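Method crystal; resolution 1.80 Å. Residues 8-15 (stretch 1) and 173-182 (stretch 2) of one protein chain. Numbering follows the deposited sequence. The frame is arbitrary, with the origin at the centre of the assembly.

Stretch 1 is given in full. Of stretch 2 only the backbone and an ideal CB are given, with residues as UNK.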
# COMPACT_ATOMS: atom_id res chain seq x y z
N GLY A 8 8.33 8.22 5.37
CA GLY A 8 8.72 6.88 4.96
C GLY A 8 8.07 5.72 5.71
O GLY A 8 8.09 4.61 5.17
N ASP A 9 7.54 5.92 6.93
CA ASP A 9 6.88 4.83 7.66
C ASP A 9 5.73 4.32 6.80
O ASP A 9 4.99 5.12 6.19
CB ASP A 9 6.30 5.28 9.03
CG ASP A 9 7.36 5.65 10.03
OD1 ASP A 9 8.60 5.44 9.75
OD2 ASP A 9 6.96 6.16 11.10
N ILE A 10 5.61 3.01 6.69
CA ILE A 10 4.57 2.44 5.82
C ILE A 10 3.47 1.94 6.72
O ILE A 10 3.74 1.17 7.64
CB ILE A 10 5.13 1.32 4.93
CG1 ILE A 10 6.37 1.84 4.16
CG2 ILE A 10 4.03 0.83 3.96
CD1 ILE A 10 7.20 0.73 3.42
N ILE A 11 2.24 2.36 6.45
CA ILE A 11 1.14 2.09 7.35
C ILE A 11 0.09 1.22 6.64
O ILE A 11 -0.14 1.42 5.45
CB ILE A 11 0.56 3.43 7.92
CG1 ILE A 11 -0.49 3.15 9.02
CG2 ILE A 11 0.05 4.33 6.80
CD1 ILE A 11 -0.80 4.32 9.92
N PHE A 12 -0.55 0.30 7.37
CA PHE A 12 -1.44 -0.70 6.76
C PHE A 12 -2.75 -0.69 7.56
O PHE A 12 -2.74 -0.43 8.77
CB PHE A 12 -0.80 -2.09 6.83
CG PHE A 12 0.55 -2.20 6.13
CD1 PHE A 12 0.62 -2.77 4.88
CD2 PHE A 12 1.73 -1.76 6.74
CE1 PHE A 12 1.85 -2.86 4.21
CE2 PHE A 12 2.99 -1.86 6.03
CZ PHE A 12 3.01 -2.44 4.82
N GLN A 13 -3.86 -0.97 6.88
CA GLN A 13 -5.15 -1.03 7.51
C GLN A 13 -6.04 -1.99 6.72
O GLN A 13 -5.67 -2.44 5.64
CB GLN A 13 -5.78 0.38 7.56
CG GLN A 13 -6.23 0.90 6.19
CD GLN A 13 -6.84 2.29 6.18
OE1 GLN A 13 -7.30 2.72 5.14
NE2 GLN A 13 -6.86 3.00 7.33
N ILE A 14 -7.22 -2.23 7.28
CA ILE A 14 -8.28 -2.96 6.61
C ILE A 14 -9.19 -1.95 5.95
O ILE A 14 -9.90 -1.18 6.64
CB ILE A 14 -9.15 -3.77 7.61
CG1 ILE A 14 -8.30 -4.68 8.51
CG2 ILE A 14 -10.20 -4.58 6.85
CD1 ILE A 14 -9.14 -5.28 9.64
N SER A 15 -9.17 -1.93 4.63
CA SER A 15 -10.09 -1.11 3.83
C SER A 15 -11.58 -1.48 4.12
O SER A 15 -11.90 -2.66 4.36
CB SER A 15 -9.78 -1.31 2.35
OG SER A 15 -10.79 -0.73 1.55
N UNK A 173 13.66 -5.41 4.82
CA UNK A 173 14.22 -4.19 5.44
C UNK A 173 13.43 -3.72 6.67
O UNK A 173 13.97 -2.95 7.49
CB UNK A 173 14.26 -3.06 4.41
N UNK A 174 12.21 -4.24 6.86
CA UNK A 174 11.23 -3.56 7.68
C UNK A 174 11.14 -4.12 9.07
O UNK A 174 11.35 -5.31 9.27
CB UNK A 174 9.85 -3.62 7.01
N UNK A 175 10.85 -3.27 10.04
CA UNK A 175 10.52 -3.72 11.36
C UNK A 175 9.23 -3.01 11.78
O UNK A 175 8.94 -1.93 11.26
CB UNK A 175 11.66 -3.45 12.34
N UNK A 176 8.49 -3.55 12.74
CA UNK A 176 7.27 -2.89 13.17
C UNK A 176 7.53 -1.83 14.25
O UNK A 176 8.15 -2.13 15.27
CB UNK A 176 6.28 -3.93 13.69
N UNK A 177 7.02 -0.62 14.05
CA UNK A 177 7.26 0.51 14.98
C UNK A 177 5.96 1.02 15.63
O UNK A 177 6.00 1.84 16.55
CB UNK A 177 7.94 1.66 14.24
N UNK A 178 4.80 0.53 15.17
CA UNK A 178 3.53 0.89 15.81
C UNK A 178 2.50 -0.14 15.49
O UNK A 178 2.49 -0.68 14.37
CB UNK A 178 3.05 2.27 15.37
N UNK A 179 1.62 -0.44 16.45
CA UNK A 179 0.61 -1.43 16.21
C UNK A 179 -0.55 -1.17 17.08
O UNK A 179 -0.43 -1.21 18.32
CB UNK A 179 1.14 -2.85 16.43
N UNK A 180 -1.70 -0.90 16.47
CA UNK A 180 -2.97 -0.92 17.21
C UNK A 180 -3.84 -1.91 16.48
O UNK A 180 -4.62 -1.53 15.62
CB UNK A 180 -3.63 0.46 17.30
N UNK A 181 -3.67 -3.18 16.79
CA UNK A 181 -4.33 -4.21 16.05
C UNK A 181 -4.65 -5.44 16.92
O UNK A 181 -3.98 -6.44 16.78
CB UNK A 181 -3.46 -4.61 14.86
N UNK A 182 -5.67 -5.36 17.79
CA UNK A 182 -5.91 -6.53 18.63
C UNK A 182 -6.36 -7.72 17.79
O UNK A 182 -7.20 -7.55 16.92
CB UNK A 182 -6.96 -6.21 19.70

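Between these two strands the backbones stand well apart, the closest CA pair of the register being CA of D9 and CA of 177, which in the deposited chain is V177, at 8.5 Å. No ideal CB of the second stretch has an atom of the first within 5.5 Å, so only side chains with reach can close the gap.

Position 173 lies beyond the reach of stretch 1, which imposes nothing there; many residues would do, and the deposited one is Q173.

At 174 the CA-to-CB bond points toward stretch 1, and its neighbour across the gap is I10, whose CD1 extends into the space between. The offer is apolar and gives no partner to a polar group, so leucine, isoleucine, methionine or perhaps phenylalanine would suit. The residue is L174, with chi1 m and chi2 t; its CD1 lies 4.2 Å from CD1 of I10, a loose apolar contact.

Positions 175 and 176 meet nothing of stretch 1. Their extended backbone angles favour beta-branched residues without demanding them, and both are threonines, T175 and T176.

Position 177 again points toward stretch 1, here at the carboxylate of D9. A lysine or arginine might answer the charge, and a serine or threonine could bring a hydroxyl to that side, while a small apolar residue would merely fill space. The deposited choice is the apolar one, V177: its CG2 stops 4.4 Å from OD2 of D9. The carboxylate is not left wanting, since both its oxygens find hydrogen bonds outside this contact.

Positions 178, 179 and 180 are out of contact, and stretch 1 cannot choose among small, charged or polar residues for them. They are A178, K179 and E180.

At 181 CA-to-CB points toward stretch 1, yet the CA of 181 and the CA of Q13, the nearest CA across, are 9.1 Å apart. Across this space lie the backbone of Q13 and the flank of I14, a lining of apolar flank and backbone, with the F12 carbonyl as an acceptor a donor might use; tryptophan, tyrosine, phenylalanine or methionine are candidates. W181, chi1 t, buries the largest area of any residue in the contact. Its CZ2 comes to 3.6 Å from CG1 of I14, the tightest approach here, while its CZ3 lies 4.0 Å from CA of Q13. O of F12 lies 3.9 Å from CZ3 of W181, at the edge of the ring. No hydrogen bond crosses between the stretches.

Position 182 is past the contact; its phi of -66° admits proline, and P182 is found.

Stretch 2 173-182: QLTTVAKEWP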
# COMPACT_ATOMS: atom_id res chain seq x y z
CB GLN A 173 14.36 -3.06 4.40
CG GLN A 173 15.11 -3.46 3.14
CD GLN A 173 14.19 -3.94 2.01
OE1 GLN A 173 13.15 -4.56 2.26
NE2 GLN A 173 14.58 -3.67 0.77
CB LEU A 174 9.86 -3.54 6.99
CG LEU A 174 9.69 -2.86 5.65
CD1 LEU A 174 8.22 -2.90 5.25
CD2 LEU A 174 10.22 -1.46 5.69
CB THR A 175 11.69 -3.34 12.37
OG1 THR A 175 11.43 -3.96 13.62
CG2 THR A 175 11.79 -1.83 12.60
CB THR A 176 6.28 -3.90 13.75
OG1 THR A 176 5.98 -4.90 12.79
CG2 THR A 176 5.03 -3.20 14.23
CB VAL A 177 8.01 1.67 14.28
CG1 VAL A 177 9.41 1.23 13.81
CG2 VAL A 177 7.17 2.25 13.12
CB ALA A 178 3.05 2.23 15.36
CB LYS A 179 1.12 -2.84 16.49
CG LYS A 179 0.54 -3.82 15.53
CD LYS A 179 0.34 -5.16 16.14
CE LYS A 179 1.61 -5.73 16.65
NZ LYS A 179 1.18 -6.88 17.46
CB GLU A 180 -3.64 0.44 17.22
CG GLU A 180 -2.83 1.53 17.94
CD GLU A 180 -3.00 1.48 19.43
OE1 GLU A 180 -4.05 0.95 19.89
OE2 GLU A 180 -2.10 1.97 20.15
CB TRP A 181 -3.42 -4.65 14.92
CG TRP A 181 -4.16 -5.33 13.82
CD1 TRP A 181 -4.88 -6.50 13.91
CD2 TRP A 181 -4.28 -4.88 12.47
NE1 TRP A 181 -5.44 -6.79 12.68
CE2 TRP A 181 -5.10 -5.81 11.79
CE3 TRP A 181 -3.79 -3.77 11.78
CZ2 TRP A 181 -5.42 -5.66 10.43
CZ3 TRP A 181 -4.13 -3.62 10.44
CH2 TRP A 181 -4.93 -4.57 9.77
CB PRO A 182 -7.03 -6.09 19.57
CG PRO A 182 -7.64 -4.94 18.92
CD PRO A 182 -6.59 -4.26 18.09
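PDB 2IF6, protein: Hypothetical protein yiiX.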